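Local coordinates for zinc finger (CCCH type) motif-containing protein (Toxoplasma gondii, PDB 7NG2) that probably reads N6-methyladenosine in mRNA through the YTH domain described here, one piece of a longer zinc-finger protein linked to cleavage and polyadenylation, at residues Thr13-Ile18 with Ser47-Ser52; Met24-Thr29 with Gly85-Val90; Phe110-Lys115 with Ser148-Glu153. One frame throughout, in Å; residues are numbered along the deposited sequence.

In the fold
From the N terminus, strand 14-21 opens contact 1 and, directly after it, helix 24-33 opens contact 2. Contact 1 closes at the C-terminal part of helix 40-52; contact 2 closes later, at residues 85-90 in the loop between strands 67-74 and 98-109. The two loops therefore cross, with centres 23 Å apart. Contact 3 follows in series: the 3-10 turn after strand 98-109 meets the tail leaving helix 137-149. Contact 1 ties a helix to the mixed sheet of the YTH fold, contact 2 ties a helix to a long loop beside W36, and contact 3 joins a turn to the C-terminal tail.

Contact 1: residues Thr13-Ile18 with Ser47-Ser52; sequences TKRFFI and SNAFTS
R15 and F17, from one side of strand 14-21, converge on A49 of helix 40-52, a helix-on-sheet contact in the YTH fold. Strand 14-21 runs parallel to strand 55-62, and helix 40-52 leads into that second strand. The apolar part is small: A49 CB lies 3.9 Å from F17 CE1 and meets the ring obliquely. A49 also touches V56 of strand 55-62, and F17 packs on K45 and L46 of the same helix as A49, so F17 lies between strand 14-21 and helix 40-52.

The guanidinium of R15 adds a flat surface. A49 CB sits over one of its faces, 3.8 Å from R15 NH1. A bend at chi3 (71°) in an otherwise extended chain folds the group back across the methyl. R15 NE also forms a salt bridge to OE2 of E134 in the neighbouring strand 134-135, which probably steadies the guanidinium plane over the methyl.

No direct hydrogen bond crosses between 13-18 and 47-52; two waters do this work at the outer end. One joins T13 OG1 to S52 O. The other accepts from R15 NH1 at 2.9 Å and donates to S52 OG. That hydroxyl itself donates back into its own helix, from S52 OG to N48 O at 2.7 Å.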
loop_
_atom_site.group_PDB
_atom_site.type_symbol
_atom_site.label_atom_id
_atom_site.label_comp_id
_atom_site.label_asym_id
_atom_site.label_seq_id
_atom_site.Cartn_x
_atom_site.Cartn_y
_atom_site.Cartn_z
ATOM N N THR A 13 -6.559 -2.620 -15.405
ATOM C CA THR A 13 -6.722 -1.325 -14.754
ATOM C C THR A 13 -6.134 -1.364 -13.348
ATOM O O THR A 13 -6.174 -2.387 -12.657
ATOM C CB THR A 13 -8.194 -0.922 -14.694
ATOM O OG1 THR A 13 -8.926 -1.915 -13.962
ATOM C CG2 THR A 13 -8.764 -0.802 -16.116
ATOM N N LYS A 14 -5.562 -0.237 -12.929
ATOM C CA LYS A 14 -4.820 -0.174 -11.680
ATOM C C LYS A 14 -5.089 1.144 -10.982
ATOM O O LYS A 14 -5.281 2.174 -11.629
ATOM C CB LYS A 14 -3.318 -0.321 -11.939
ATOM C CG LYS A 14 -2.968 -1.562 -12.755
ATOM C CD LYS A 14 -1.533 -1.565 -13.219
ATOM C CE LYS A 14 -1.282 -2.734 -14.153
ATOM N NZ LYS A 14 -1.769 -2.495 -15.520
ATOM N N ARG A 15 -5.108 1.093 -9.651
ATOM C CA ARG A 15 -5.048 2.286 -8.822
ATOM C C ARG A 15 -3.999 2.050 -7.753
ATOM O O ARG A 15 -3.777 0.917 -7.327
ATOM C CB ARG A 15 -6.413 2.636 -8.210
ATOM C CG ARG A 15 -7.420 3.099 -9.270
ATOM C CD ARG A 15 -8.802 3.364 -8.712
ATOM N NE ARG A 15 -8.812 4.559 -7.884
ATOM C CZ ARG A 15 -9.904 5.041 -7.313
ATOM N NH1 ARG A 15 -11.062 4.421 -7.488
ATOM N NH2 ARG A 15 -9.835 6.139 -6.582
ATOM N N PHE A 16 -3.351 3.131 -7.322
ATOM C CA PHE A 16 -2.160 3.069 -6.477
ATOM C C PHE A 16 -2.327 4.014 -5.296
ATOM O O PHE A 16 -2.564 5.215 -5.490
ATOM C CB PHE A 16 -0.927 3.517 -7.270
ATOM C CG PHE A 16 -0.647 2.715 -8.513
ATOM C CD1 PHE A 16 -1.263 3.026 -9.716
ATOM C CD2 PHE A 16 0.255 1.668 -8.481
ATOM C CE1 PHE A 16 -0.980 2.302 -10.865
ATOM C CE2 PHE A 16 0.541 0.939 -9.631
ATOM C CZ PHE A 16 -0.094 1.259 -10.820
ATOM N N PHE A 17 -2.194 3.489 -4.085
ATOM C CA PHE A 17 -2.389 4.286 -2.877
ATOM C C PHE A 17 -1.179 4.131 -1.973
ATOM O O PHE A 17 -0.660 3.028 -1.807
ATOM C CB PHE A 17 -3.633 3.830 -2.102
ATOM C CG PHE A 17 -4.904 4.004 -2.869
ATOM C CD1 PHE A 17 -5.364 3.001 -3.715
ATOM C CD2 PHE A 17 -5.639 5.175 -2.765
ATOM C CE1 PHE A 17 -6.538 3.152 -4.435
ATOM C CE2 PHE A 17 -6.817 5.332 -3.490
ATOM C CZ PHE A 17 -7.265 4.314 -4.327
ATOM N N ILE A 18 -0.731 5.242 -1.389
ATOM C CA ILE A 18 0.337 5.226 -0.390
ATOM C C ILE A 18 -0.270 4.917 0.978
ATOM O O ILE A 18 -1.292 5.492 1.365
ATOM C CB ILE A 18 1.118 6.553 -0.408
ATOM C CG1 ILE A 18 1.799 6.690 -1.783
ATOM C CG2 ILE A 18 2.149 6.612 0.729
ATOM C CD1 ILE A 18 2.460 8.002 -2.074
ATOM N N SER A 47 -12.253 0.368 -0.549
ATOM C CA SER A 47 -13.303 -0.575 -0.917
ATOM C C SER A 47 -13.877 -0.246 -2.283
ATOM O O SER A 47 -14.096 -1.143 -3.105
ATOM C CB SER A 47 -14.416 -0.558 0.126
ATOM O OG SER A 47 -13.955 -1.024 1.374
ATOM N N ASN A 48 -14.173 1.030 -2.522
ATOM C CA ASN A 48 -14.726 1.429 -3.813
ATOM C C ASN A 48 -13.731 1.216 -4.941
ATOM O O ASN A 48 -14.131 0.882 -6.057
ATOM C CB ASN A 48 -15.227 2.873 -3.756
ATOM C CG ASN A 48 -16.460 3.006 -2.897
ATOM O OD1 ASN A 48 -17.109 2.012 -2.598
ATOM N ND2 ASN A 48 -16.790 4.222 -2.499
ATOM N N ALA A 49 -12.439 1.388 -4.660
ATOM C CA ALA A 49 -11.419 1.068 -5.651
ATOM C C ALA A 49 -11.347 -0.437 -5.902
ATOM O O ALA A 49 -11.230 -0.878 -7.049
ATOM C CB ALA A 49 -10.067 1.617 -5.193
ATOM N N PHE A 50 -11.428 -1.238 -4.838
ATOM C CA PHE A 50 -11.273 -2.688 -4.960
ATOM C C PHE A 50 -12.339 -3.303 -5.859
ATOM O O PHE A 50 -12.047 -4.195 -6.664
ATOM C CB PHE A 50 -11.324 -3.347 -3.577
ATOM C CG PHE A 50 -11.221 -4.849 -3.621
ATOM C CD1 PHE A 50 -9.999 -5.471 -3.811
ATOM C CD2 PHE A 50 -12.356 -5.639 -3.515
ATOM C CE1 PHE A 50 -9.907 -6.851 -3.866
ATOM C CE2 PHE A 50 -12.270 -7.015 -3.574
ATOM C CZ PHE A 50 -11.055 -7.627 -3.748
ATOM N N THR A 51 -13.582 -2.851 -5.731
ATOM C CA THR A 51 -14.650 -3.441 -6.520
ATOM C C THR A 51 -14.638 -2.987 -7.972
ATOM O O THR A 51 -15.226 -3.659 -8.818
ATOM C CB THR A 51 -16.009 -3.122 -5.882
ATOM O OG1 THR A 51 -16.244 -1.708 -5.904
ATOM C CG2 THR A 51 -16.077 -3.630 -4.437
ATOM N N SER A 52 -13.977 -1.876 -8.280
ATOM C CA SER A 52 -14.085 -1.242 -9.587
ATOM C C SER A 52 -12.763 -1.137 -10.331
ATOM O O SER A 52 -12.699 -0.442 -11.343
ATOM C CB SER A 52 -14.689 0.154 -9.435
ATOM O OG SER A 52 -13.804 0.990 -8.703
HETATM O O HOH W 1 -11.587 -1.507 -14.127
HETATM O O HOH W 2 -12.024 2.602 -9.500
#

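Contact 2: residues Met24-Thr29 with Gly85-Val90; sequences MSNIYT and GIWGPV
W87, at the third position of the type I turn 85-88, sets the six-membered ring of its indole against N26 and T29 of helix 24-33. YTH domains hold the methylated base in an aromatic cage built largely of tryptophans; W87 and W36, edge-to-face in this apo crystal, probably belong to it.

In the first shell, N26 gives both backbone and side chain. Its carbonyl O approaches the ring edge near the plane, 3.6 Å from W87 CZ3, and OD1 lies 3.6 Å from W87 CE3. The amide and indole planes stand 79° apart, nearly perpendicular. T29 uses its methyl: CG2 is 3.6 Å from W87 CZ3 and the same distance from I86 CD1, the T29 and I86 side chains reaching toward each other tip to tip. With T29 OG1 beside the backbone N (chi1 -64°) and near S25 O, CG2 is left anti to that nitrogen and faces the loop.

Further out, the indole is held by its own neighbours. I86 CG2 covers one face toward the rim, V35 and A37 touch the W87 side chain, and NE1 makes a weak hydrogen bond to N97. The G85 carbonyl accepts from G88 N to close the turn. An isopropanol molecule, probably from the crystallisation liquor, lies close to the N26 side chain. A water bridges the two segments, donating to N26 OD1 at 3.1 Å and to W87 O at 2.7 Å.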
loop_
_atom_site.group_PDB
_atom_site.type_symbol
_atom_site.label_atom_id
_atom_site.label_comp_id
_atom_site.label_asym_id
_atom_site.label_seq_id
_atom_site.Cartn_x
_atom_site.Cartn_y
_atom_site.Cartn_z
ATOM N N MET A 24 6.865 0.041 12.562
ATOM C CA MET A 24 7.409 -1.024 11.726
ATOM C C MET A 24 6.836 -2.379 12.109
ATOM O O MET A 24 6.641 -3.234 11.239
ATOM C CB MET A 24 8.937 -1.060 11.816
ATOM C CG MET A 24 9.639 -0.119 10.861
ATOM S SD MET A 24 9.237 -0.382 9.121
ATOM C CE MET A 24 9.910 -2.009 8.813
ATOM N N SER A 25 6.540 -2.584 13.398
ATOM C CA SER A 25 5.972 -3.852 13.842
ATOM C C SER A 25 4.647 -4.146 13.150
ATOM O O SER A 25 4.324 -5.313 12.903
ATOM C CB SER A 25 5.816 -3.869 15.367
ATOM O OG SER A 25 4.903 -2.884 15.824
ATOM N N ASN A 26 3.879 -3.110 12.812
ATOM C CA ASN A 26 2.645 -3.344 12.069
ATOM C C ASN A 26 2.933 -3.821 10.646
ATOM O O ASN A 26 2.202 -4.666 10.111
ATOM C CB ASN A 26 1.777 -2.084 12.068
ATOM C CG ASN A 26 1.188 -1.784 13.434
ATOM O OD1 ASN A 26 1.082 -2.668 14.284
ATOM N ND2 ASN A 26 0.797 -0.538 13.646
ATOM N N ILE A 27 3.984 -3.282 10.020
ATOM C CA ILE A 27 4.415 -3.769 8.711
ATOM C C ILE A 27 4.808 -5.237 8.796
ATOM O O ILE A 27 4.429 -6.052 7.944
ATOM C CB ILE A 27 5.570 -2.906 8.171
ATOM C CG1 ILE A 27 5.134 -1.447 8.030
ATOM C CG2 ILE A 27 6.071 -3.464 6.837
ATOM C CD1 ILE A 27 4.063 -1.233 6.990
ATOM N N TYR A 28 5.570 -5.599 9.831
ATOM C CA TYR A 28 5.983 -6.989 9.994
ATOM C C TYR A 28 4.773 -7.901 10.133
ATOM O O TYR A 28 4.712 -8.965 9.506
ATOM C CB TYR A 28 6.903 -7.133 11.207
ATOM C CG TYR A 28 8.164 -6.309 11.128
ATOM C CD1 TYR A 28 8.762 -6.020 9.908
ATOM C CD2 TYR A 28 8.757 -5.812 12.284
ATOM C CE1 TYR A 28 9.922 -5.263 9.843
ATOM C CE2 TYR A 28 9.912 -5.055 12.228
ATOM C CZ TYR A 28 10.489 -4.782 11.006
ATOM O OH TYR A 28 11.636 -4.025 10.952
ATOM N N THR A 29 3.792 -7.491 10.936
ATOM C CA THR A 29 2.565 -8.268 11.072
ATOM C C THR A 29 1.842 -8.393 9.737
ATOM O O THR A 29 1.317 -9.461 9.398
ATOM C CB THR A 29 1.670 -7.613 12.123
ATOM O OG1 THR A 29 2.330 -7.660 13.395
ATOM C CG2 THR A 29 0.339 -8.328 12.223
ATOM N N GLY A 85 -8.984 -8.368 15.909
ATOM C CA GLY A 85 -8.227 -7.825 17.024
ATOM C C GLY A 85 -6.722 -7.870 16.894
ATOM O O GLY A 85 -6.027 -7.546 17.861
ATOM N N ILE A 86 -6.196 -8.232 15.722
ATOM C CA ILE A 86 -4.761 -8.459 15.576
ATOM C C ILE A 86 -3.942 -7.212 15.896
ATOM O O ILE A 86 -2.794 -7.318 16.344
ATOM C CB ILE A 86 -4.446 -9.026 14.176
ATOM C CG1 ILE A 86 -3.017 -9.575 14.136
ATOM C CG2 ILE A 86 -4.688 -7.969 13.084
ATOM C CD1 ILE A 86 -2.664 -10.303 12.846
ATOM N N TRP A 87 -4.504 -6.021 15.687
ATOM C CA TRP A 87 -3.740 -4.790 15.861
ATOM C C TRP A 87 -3.779 -4.266 17.284
ATOM O O TRP A 87 -3.121 -3.268 17.584
ATOM C CB TRP A 87 -4.237 -3.694 14.911
ATOM C CG TRP A 87 -4.238 -4.125 13.493
ATOM C CD1 TRP A 87 -5.331 -4.295 12.692
ATOM C CD2 TRP A 87 -3.098 -4.488 12.703
ATOM N NE1 TRP A 87 -4.935 -4.718 11.448
ATOM C CE2 TRP A 87 -3.572 -4.852 11.432
ATOM C CE3 TRP A 87 -1.722 -4.533 12.949
ATOM C CZ2 TRP A 87 -2.716 -5.253 10.404
ATOM C CZ3 TRP A 87 -0.877 -4.930 11.933
ATOM C CH2 TRP A 87 -1.375 -5.288 10.676
ATOM N N GLY A 88 -4.523 -4.909 18.170
ATOM C CA GLY A 88 -4.684 -4.393 19.506
ATOM C C GLY A 88 -5.714 -3.285 19.541
ATOM O O GLY A 88 -6.538 -3.145 18.634
ATOM N N PRO A 89 -5.678 -2.468 20.597
ATOM C CA PRO A 89 -6.757 -1.485 20.814
ATOM C C PRO A 89 -6.978 -0.500 19.674
ATOM O O PRO A 89 -8.092 0.024 19.538
ATOM C CB PRO A 89 -6.325 -0.782 22.107
ATOM C CG PRO A 89 -5.510 -1.811 22.827
ATOM C CD PRO A 89 -4.761 -2.547 21.746
ATOM N N VAL A 90 -5.959 -0.215 18.859
ATOM C CA VAL A 90 -6.162 0.648 17.696
ATOM C C VAL A 90 -7.210 0.078 16.745
ATOM O O VAL A 90 -7.813 0.827 15.969
ATOM C CB VAL A 90 -4.820 0.953 16.993
ATOM C CG1 VAL A 90 -4.349 -0.255 16.214
ATOM C CG2 VAL A 90 -4.957 2.165 16.073
HETATM O O HOH W 3 -0.696 -2.302 16.737
#

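Contact 3: residues Phe110-Lys115 with Ser148-Glu153; sequences FEELGK and SQRPSE
E112 and R150 meet in a salt bridge that carries the whole contact between 110-115 and 148-153. R150 grips the carboxylate end-on, through both terminal nitrogens. NH2 donates to E112 OE1 at 2.7 Å, short but bent at 136°, and reaches that oxygen from above the carboxylate plane. NH1 donates to E112 OE2 at 3.1 Å along a straighter path (161°), on the syn side and within the guanidinium plane. A third, weak bond runs from R150 NH1 to E112 OE1. Because the two planes are 51° apart, this is a twisted pair rather than a flat fork.

The two side chains arrive from opposite directions: E112 extends beyond CG, whereas R150 bends at chi2. Each partner has a second tie. E112 OE2 also accepts from the backbone N of E109, and R150, resting on C106 and I108, reaches K107 O through NH1, which ties both groups to the last residues of strand 98-109, the R150 bond being weak.

Around the bridge, L113 packs on L143 and W146 of helix 137-149. The arrangement is a surface bidentate arginine-carboxylate bridge, pairing the 3-10 turn that follows strand 98-109 with the segment leaving helix 137-149 of this YTH fold.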
loop_
_atom_site.group_PDB
_atom_site.type_symbol
_atom_site.label_atom_id
_atom_site.label_comp_id
_atom_site.label_asym_id
_atom_site.label_seq_id
_atom_site.Cartn_x
_atom_site.Cartn_y
_atom_site.Cartn_z
ATOM N N PHE A 110 12.666 8.203 -0.748
ATOM C CA PHE A 110 12.045 9.282 -1.509
ATOM C C PHE A 110 13.102 10.130 -2.205
ATOM O O PHE A 110 12.917 10.557 -3.350
ATOM C CB PHE A 110 11.214 10.175 -0.585
ATOM C CG PHE A 110 10.014 9.494 0.035
ATOM C CD1 PHE A 110 9.125 8.752 -0.729
ATOM C CD2 PHE A 110 9.769 9.623 1.393
ATOM C CE1 PHE A 110 8.018 8.144 -0.138
ATOM C CE2 PHE A 110 8.668 9.020 1.987
ATOM C CZ PHE A 110 7.794 8.281 1.218
ATOM N N GLU A 111 14.223 10.383 -1.529
ATOM C CA GLU A 111 15.241 11.249 -2.110
ATOM C C GLU A 111 15.929 10.628 -3.320
ATOM O O GLU A 111 16.463 11.370 -4.150
ATOM C CB GLU A 111 16.253 11.674 -1.052
ATOM C CG GLU A 111 15.715 12.761 -0.137
ATOM C CD GLU A 111 16.808 13.561 0.532
ATOM O OE1 GLU A 111 16.496 14.322 1.473
ATOM O OE2 GLU A 111 17.976 13.435 0.111
ATOM N N GLU A 112 15.911 9.298 -3.451
ATOM C CA GLU A 112 16.453 8.675 -4.653
ATOM C C GLU A 112 15.605 8.970 -5.874
ATOM O O GLU A 112 16.093 8.841 -7.001
ATOM C CB GLU A 112 16.534 7.161 -4.483
ATOM C CG GLU A 112 17.520 6.701 -3.442
ATOM C CD GLU A 112 17.602 5.194 -3.374
ATOM O OE1 GLU A 112 18.323 4.603 -4.206
ATOM O OE2 GLU A 112 16.936 4.602 -2.501
ATOM N N LEU A 113 14.350 9.346 -5.681
ATOM C CA LEU A 113 13.472 9.668 -6.792
ATOM C C LEU A 113 13.624 11.114 -7.248
ATOM O O LEU A 113 12.970 11.519 -8.212
ATOM C CB LEU A 113 12.022 9.362 -6.410
ATOM C CG LEU A 113 11.858 7.945 -5.849
ATOM C CD1 LEU A 113 10.511 7.768 -5.169
ATOM C CD2 LEU A 113 12.038 6.916 -6.952
ATOM N N GLY A 114 14.488 11.888 -6.592
ATOM C CA GLY A 114 14.665 13.274 -6.964
ATOM C C GLY A 114 13.404 14.079 -6.711
ATOM O O GLY A 114 12.630 13.813 -5.790
ATOM N N LYS A 115 13.187 15.071 -7.569
ATOM C CA LYS A 115 12.077 16.009 -7.427
ATOM C C LYS A 115 10.835 15.364 -8.032
ATOM O O LYS A 115 10.474 15.584 -9.191
ATOM C CB LYS A 115 12.403 17.297 -8.169
ATOM C CG LYS A 115 13.861 17.711 -8.095
ATOM C CD LYS A 115 14.168 18.755 -9.160
ATOM C CE LYS A 115 13.993 20.168 -8.654
ATOM N NZ LYS A 115 15.239 20.957 -8.847
ATOM N N SER A 148 10.319 -2.993 -7.728
ATOM C CA SER A 148 10.499 -4.382 -8.128
ATOM C C SER A 148 11.926 -4.658 -8.583
ATOM O O SER A 148 12.434 -5.766 -8.372
ATOM C CB SER A 148 9.499 -4.752 -9.218
ATOM O OG SER A 148 8.184 -4.716 -8.709
ATOM N N GLN A 149 12.597 -3.656 -9.175
ATOM C CA GLN A 149 13.968 -3.835 -9.661
ATOM C C GLN A 149 14.990 -3.910 -8.536
ATOM O O GLN A 149 16.098 -4.413 -8.756
ATOM C CB GLN A 149 14.375 -2.679 -10.578
ATOM C CG GLN A 149 13.545 -2.606 -11.815
ATOM C CD GLN A 149 13.857 -1.403 -12.668
ATOM O OE1 GLN A 149 14.565 -0.478 -12.253
ATOM N NE2 GLN A 149 13.334 -1.410 -13.871
ATOM N N ARG A 150 14.657 -3.395 -7.355
ATOM C CA ARG A 150 15.565 -3.431 -6.226
ATOM C C ARG A 150 15.713 -4.868 -5.740
ATOM O O ARG A 150 14.846 -5.711 -5.993
ATOM C CB ARG A 150 14.995 -2.589 -5.083
ATOM C CG ARG A 150 14.964 -1.096 -5.356
ATOM C CD ARG A 150 16.364 -0.523 -5.356
ATOM N NE ARG A 150 16.399 0.837 -5.880
ATOM C CZ ARG A 150 16.648 1.914 -5.145
ATOM N NH1 ARG A 150 16.882 1.795 -3.843
ATOM N NH2 ARG A 150 16.664 3.112 -5.713
ATOM N N PRO A 151 16.796 -5.176 -5.026
ATOM C CA PRO A 151 16.888 -6.490 -4.384
ATOM C C PRO A 151 15.740 -6.680 -3.407
ATOM O O PRO A 151 15.288 -5.740 -2.749
ATOM C CB PRO A 151 18.238 -6.444 -3.657
ATOM C CG PRO A 151 19.007 -5.354 -4.323
ATOM C CD PRO A 151 17.995 -4.352 -4.790
ATOM N N SER A 152 15.236 -7.903 -3.348
ATOM C CA SER A 152 14.212 -8.219 -2.369
ATOM C C SER A 152 14.836 -8.268 -0.980
ATOM O O SER A 152 15.885 -8.884 -0.775
ATOM C CB SER A 152 13.581 -9.565 -2.707
ATOM O OG SER A 152 12.618 -9.420 -3.742
ATOM N N GLU A 153 14.187 -7.619 -0.030
ATOM C CA GLU A 153 14.570 -7.671 1.372
ATOM C C GLU A 153 13.721 -8.717 2.081
ATOM O O GLU A 153 12.607 -9.028 1.655
ATOM C CB GLU A 153 14.334 -6.311 2.025
ATOM C CG GLU A 153 15.026 -5.161 1.328
ATOM C CD GLU A 153 16.524 -5.158 1.553
ATOM O OE1 GLU A 153 16.970 -5.661 2.607
ATOM O OE2 GLU A 153 17.254 -4.650 0.676
#